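Local atomic coordinates of Bd3460 (Bdellovibrio bacteriovorus, PDB entry 5CEC), a protein that binds the predatory endopeptidase Bd3459 through a stack of ankyrin repeats and probably serves as its immunity protein, protecting the predator from its own enzyme. Residues D129-A139 / L156-A167. Residues are numbered along the deposited sequence; the frame is centred on the assembly and turned at random.
Sequences DEGDTLFMRAA and LINKANTLGETA
Two neighbouring loops of the ankyrin-repeat stack meet here, one leading into helix 134-141 and the other into helix 167-174. Asn161 and Asp132 join them. Asn161 ND2 donates to Asp132 OD1 at 3.0 Å, nearly along the C-O axis, with amide and carboxylate planes only 6° apart. The carboxylate's other oxygen takes Arg137 NH2 in a salt bridge, and Arg137 also packs on Gln400 of the Bd3459 chain. Asn161 OD1 turns back into its own loop. It accepts from Glu165 N, which sits above the carbonyl plane, and weakly from Leu163 N. With chi1 at 74°, the Asn161 amide lies between its backbone N and carbonyl carbon, where it can serve both loops. Beside it, Thr162 N donates to Glu130 O at 2.9 Å. A water links Gly131 O with Thr162 OG1.

At the start of helix 134-141, Thr133 is the N-cap, its OG1 accepting from Met136 N. The same hydroxyl donates to a second water, at 2.7 Å from OG1. That water in turn donates to Leu156 O and Lys159 O. Thr133 CG2 lies against the Lys159 stem, whose NZ reaches Asp123 in a salt bridge.

Met136 SD lies 3.5 Å from Glu165 O, and the bend at chi3 (71°) sets CE beside the Glu165 and Thr166 carbonyl oxygens. Its CG rests against Ala167. Phe135 lies alongside Ile157, with CE2 3.7 Å from Ile157 CD1 and 3.8 Å from Ala167 CB. Ala139 CB sits over one ring face, offset toward the rim, and Leu183 of helix 177-185 packs against this cluster.

The contact thus pairs a polar part between the loops with an apolar part where helix 134-141 meets Ile157 and Ala167. Asn161 ties the loops together through one amide, and the bonds to both carboxylate oxygens probably stabilise Asp132 as an anion.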
loop_
_atom_site.group_PDB
_atom_site.type_symbol
_atom_site.label_atom_id
_atom_site.label_comp_id
_atom_site.label_asym_id
_atom_site.label_seq_id
_atom_site.Cartn_x
_atom_site.Cartn_y
_atom_site.Cartn_z
ATOM N N ASP B 129 -17.577 -5.241 18.590
ATOM C CA ASP B 129 -18.803 -5.503 19.371
ATOM C C ASP B 129 -19.621 -6.665 18.852
ATOM O O ASP B 129 -20.344 -7.288 19.609
ATOM C CB ASP B 129 -19.699 -4.239 19.425
ATOM C CG ASP B 129 -19.106 -3.121 20.260
ATOM O OD1 ASP B 129 -18.100 -3.347 20.961
ATOM O OD2 ASP B 129 -19.653 -2.000 20.208
ATOM N N GLU B 130 -19.485 -6.980 17.579
ATOM C CA GLU B 130 -20.282 -8.019 16.957
ATOM C C GLU B 130 -19.810 -9.428 17.302
ATOM O O GLU B 130 -20.577 -10.396 17.161
ATOM C CB GLU B 130 -20.245 -7.901 15.418
ATOM C CG GLU B 130 -20.552 -6.540 14.824
ATOM C CD GLU B 130 -19.331 -5.639 14.692
ATOM O OE1 GLU B 130 -18.220 -5.988 15.169
ATOM O OE2 GLU B 130 -19.500 -4.583 14.063
ATOM N N GLY B 131 -18.542 -9.568 17.699
ATOM C CA GLY B 131 -17.960 -10.896 17.904
ATOM C C GLY B 131 -17.979 -11.730 16.627
ATOM O O GLY B 131 -18.261 -12.929 16.644
ATOM N N ASP B 132 -17.684 -11.097 15.502
ATOM C CA ASP B 132 -17.606 -11.793 14.227
ATOM C C ASP B 132 -16.612 -12.955 14.324
ATOM O O ASP B 132 -15.546 -12.844 14.956
ATOM C CB ASP B 132 -17.131 -10.871 13.119
ATOM C CG ASP B 132 -18.202 -9.950 12.567
ATOM O OD1 ASP B 132 -19.394 -10.121 12.885
ATOM O OD2 ASP B 132 -17.788 -9.091 11.749
ATOM N N THR B 133 -17.004 -14.067 13.721
ATOM C CA THR B 133 -16.065 -15.166 13.564
ATOM C C THR B 133 -14.991 -14.810 12.550
ATOM O O THR B 133 -15.206 -13.981 11.661
ATOM C CB THR B 133 -16.731 -16.473 13.131
ATOM O OG1 THR B 133 -17.286 -16.291 11.825
ATOM C CG2 THR B 133 -17.810 -16.891 14.116
ATOM N N LEU B 134 -13.841 -15.444 12.671
ATOM C CA LEU B 134 -12.791 -15.339 11.641
ATOM C C LEU B 134 -13.356 -15.657 10.249
ATOM O O LEU B 134 -13.052 -14.965 9.260
ATOM C CB LEU B 134 -11.636 -16.282 11.943
ATOM C CG LEU B 134 -10.384 -16.090 11.104
ATOM C CD1 LEU B 134 -9.609 -14.875 11.621
ATOM C CD2 LEU B 134 -9.506 -17.324 11.149
ATOM N N PHE B 135 -14.151 -16.723 10.180
ATOM C CA PHE B 135 -14.761 -17.112 8.905
ATOM C C PHE B 135 -15.569 -15.974 8.304
ATOM O O PHE B 135 -15.455 -15.702 7.108
ATOM C CB PHE B 135 -15.665 -18.354 9.029
ATOM C CG PHE B 135 -16.348 -18.654 7.738
ATOM C CD1 PHE B 135 -15.634 -19.147 6.670
ATOM C CD2 PHE B 135 -17.691 -18.351 7.570
ATOM C CE1 PHE B 135 -16.241 -19.326 5.433
ATOM C CE2 PHE B 135 -18.301 -18.494 6.352
ATOM C CZ PHE B 135 -17.581 -19.002 5.278
ATOM N N MET B 136 -16.402 -15.329 9.118
ATOM C CA MET B 136 -17.205 -14.221 8.613
ATOM C C MET B 136 -16.380 -13.112 8.002
ATOM O O MET B 136 -16.711 -12.584 6.953
ATOM C CB MET B 136 -18.093 -13.641 9.724
ATOM C CG MET B 136 -19.231 -14.536 10.063
ATOM S SD MET B 136 -20.116 -14.027 11.546
ATOM C CE MET B 136 -20.950 -12.553 10.977
ATOM N N ARG B 137 -15.314 -12.745 8.670
ATOM C CA ARG B 137 -14.470 -11.677 8.209
ATOM C C ARG B 137 -13.802 -12.052 6.883
ATOM O O ARG B 137 -13.746 -11.253 5.932
ATOM C CB ARG B 137 -13.453 -11.278 9.290
ATOM C CG ARG B 137 -12.609 -10.064 8.931
ATOM C CD ARG B 137 -13.399 -8.799 8.623
ATOM N NE ARG B 137 -14.407 -8.543 9.660
ATOM C CZ ARG B 137 -14.191 -7.935 10.834
ATOM N NH1 ARG B 137 -13.023 -7.388 11.101
ATOM N NH2 ARG B 137 -15.162 -7.882 11.729
ATOM N N ALA B 138 -13.266 -13.269 6.805
ATOM C CA ALA B 138 -12.700 -13.771 5.536
ATOM C C ALA B 138 -13.757 -13.864 4.429
ATOM O O ALA B 138 -13.495 -13.513 3.284
ATOM C CB ALA B 138 -12.047 -15.117 5.765
ATOM N N ALA B 139 -14.966 -14.286 4.772
ATOM C CA ALA B 139 -16.022 -14.445 3.771
ATOM C C ALA B 139 -16.369 -13.170 3.078
ATOM O O ALA B 139 -16.686 -13.169 1.895
ATOM C CB ALA B 139 -17.277 -15.064 4.378
ATOM N N LEU B 156 -18.271 -24.048 10.534
ATOM C CA LEU B 156 -18.140 -22.604 10.723
ATOM C C LEU B 156 -18.997 -21.795 9.768
ATOM O O LEU B 156 -19.307 -20.633 10.044
ATOM C CB LEU B 156 -16.697 -22.185 10.640
ATOM C CG LEU B 156 -15.818 -22.675 11.778
ATOM C CD1 LEU B 156 -14.379 -22.368 11.500
ATOM C CD2 LEU B 156 -16.228 -22.094 13.097
ATOM N N ILE B 157 -19.423 -22.393 8.665
ATOM C CA ILE B 157 -20.339 -21.725 7.745
ATOM C C ILE B 157 -21.552 -21.142 8.440
ATOM O O ILE B 157 -22.007 -20.041 8.055
ATOM C CB ILE B 157 -20.707 -22.657 6.562
ATOM C CG1 ILE B 157 -21.540 -21.935 5.507
ATOM C CG2 ILE B 157 -21.455 -23.900 7.022
ATOM C CD1 ILE B 157 -20.861 -20.772 4.844
ATOM N N ASN B 158 -22.069 -21.837 9.449
ATOM C CA ASN B 158 -23.260 -21.392 10.166
ATOM C C ASN B 158 -23.037 -21.012 11.624
ATOM O O ASN B 158 -24.002 -20.859 12.368
ATOM C CB ASN B 158 -24.385 -22.419 10.048
ATOM C CG ASN B 158 -24.886 -22.535 8.638
ATOM O OD1 ASN B 158 -25.252 -21.528 8.029
ATOM N ND2 ASN B 158 -24.902 -23.746 8.111
ATOM N N LYS B 159 -21.788 -20.778 12.005
ATOM C CA LYS B 159 -21.504 -20.334 13.364
ATOM C C LYS B 159 -21.817 -18.861 13.492
ATOM O O LYS B 159 -21.241 -18.032 12.803
ATOM C CB LYS B 159 -20.061 -20.627 13.785
ATOM C CG LYS B 159 -19.780 -20.164 15.201
ATOM C CD LYS B 159 -18.428 -20.584 15.752
ATOM C CE LYS B 159 -18.138 -19.937 17.094
ATOM N NZ LYS B 159 -17.125 -20.682 17.880
ATOM N N ALA B 160 -22.714 -18.541 14.406
ATOM C CA ALA B 160 -23.176 -17.165 14.542
ATOM C C ALA B 160 -22.284 -16.381 15.461
ATOM O O ALA B 160 -21.657 -16.919 16.380
ATOM C CB ALA B 160 -24.614 -17.112 15.032
ATOM N N ASN B 161 -22.259 -15.070 15.202
ATOM C CA ASN B 161 -21.608 -14.100 16.066
ATOM C C ASN B 161 -22.449 -13.764 17.276
ATOM O O ASN B 161 -23.491 -14.392 17.512
ATOM C CB ASN B 161 -21.166 -12.856 15.273
ATOM C CG ASN B 161 -22.312 -11.930 14.878
ATOM O OD1 ASN B 161 -23.464 -12.088 15.290
ATOM N ND2 ASN B 161 -21.972 -10.923 14.093
ATOM N N THR B 162 -21.976 -12.806 18.074
ATOM C CA THR B 162 -22.641 -12.474 19.311
ATOM C C THR B 162 -24.036 -11.940 19.116
ATOM O O THR B 162 -24.868 -12.067 20.007
ATOM C CB THR B 162 -21.813 -11.449 20.090
ATOM O OG1 THR B 162 -20.533 -12.018 20.334
ATOM C CG2 THR B 162 -22.497 -11.009 21.395
ATOM N N LEU B 163 -24.273 -11.337 17.953
ATOM C CA LEU B 163 -25.570 -10.787 17.577
ATOM C C LEU B 163 -26.482 -11.791 16.859
ATOM O O LEU B 163 -27.560 -11.445 16.417
ATOM C CB LEU B 163 -25.355 -9.532 16.729
ATOM C CG LEU B 163 -24.432 -8.467 17.352
ATOM C CD1 LEU B 163 -24.308 -7.250 16.443
ATOM C CD2 LEU B 163 -24.925 -8.072 18.734
ATOM N N GLY B 164 -26.050 -13.034 16.760
ATOM C CA GLY B 164 -26.807 -14.077 16.114
ATOM C C GLY B 164 -26.705 -14.119 14.614
ATOM O O GLY B 164 -27.569 -14.716 13.986
ATOM N N GLU B 165 -25.679 -13.476 14.051
ATOM C CA GLU B 165 -25.549 -13.388 12.601
ATOM C C GLU B 165 -24.401 -14.244 12.109
ATOM O O GLU B 165 -23.350 -14.328 12.746
ATOM C CB GLU B 165 -25.322 -11.919 12.195
ATOM C CG GLU B 165 -26.559 -11.084 12.458
ATOM C CD GLU B 165 -26.525 -9.685 11.866
ATOM O OE1 GLU B 165 -25.461 -9.253 11.358
ATOM O OE2 GLU B 165 -27.568 -9.008 11.934
ATOM N N THR B 166 -24.616 -14.871 10.956
ATOM C CA THR B 166 -23.603 -15.589 10.203
ATOM C C THR B 166 -23.132 -14.746 9.027
ATOM O O THR B 166 -23.608 -13.624 8.780
ATOM C CB THR B 166 -24.202 -16.898 9.695
ATOM O OG1 THR B 166 -25.307 -16.563 8.856
ATOM C CG2 THR B 166 -24.673 -17.761 10.850
ATOM N N ALA B 167 -22.170 -15.282 8.294
ATOM C CA ALA B 167 -21.638 -14.612 7.091
ATOM C C ALA B 167 -22.703 -14.238 6.094
ATOM O O ALA B 167 -22.593 -13.210 5.430
ATOM C CB ALA B 167 -20.590 -15.479 6.427
HETATM O O HOH W 1 -18.894 -14.238 19.029
HETATM O O HOH W 2 -19.138 -18.107 11.156
#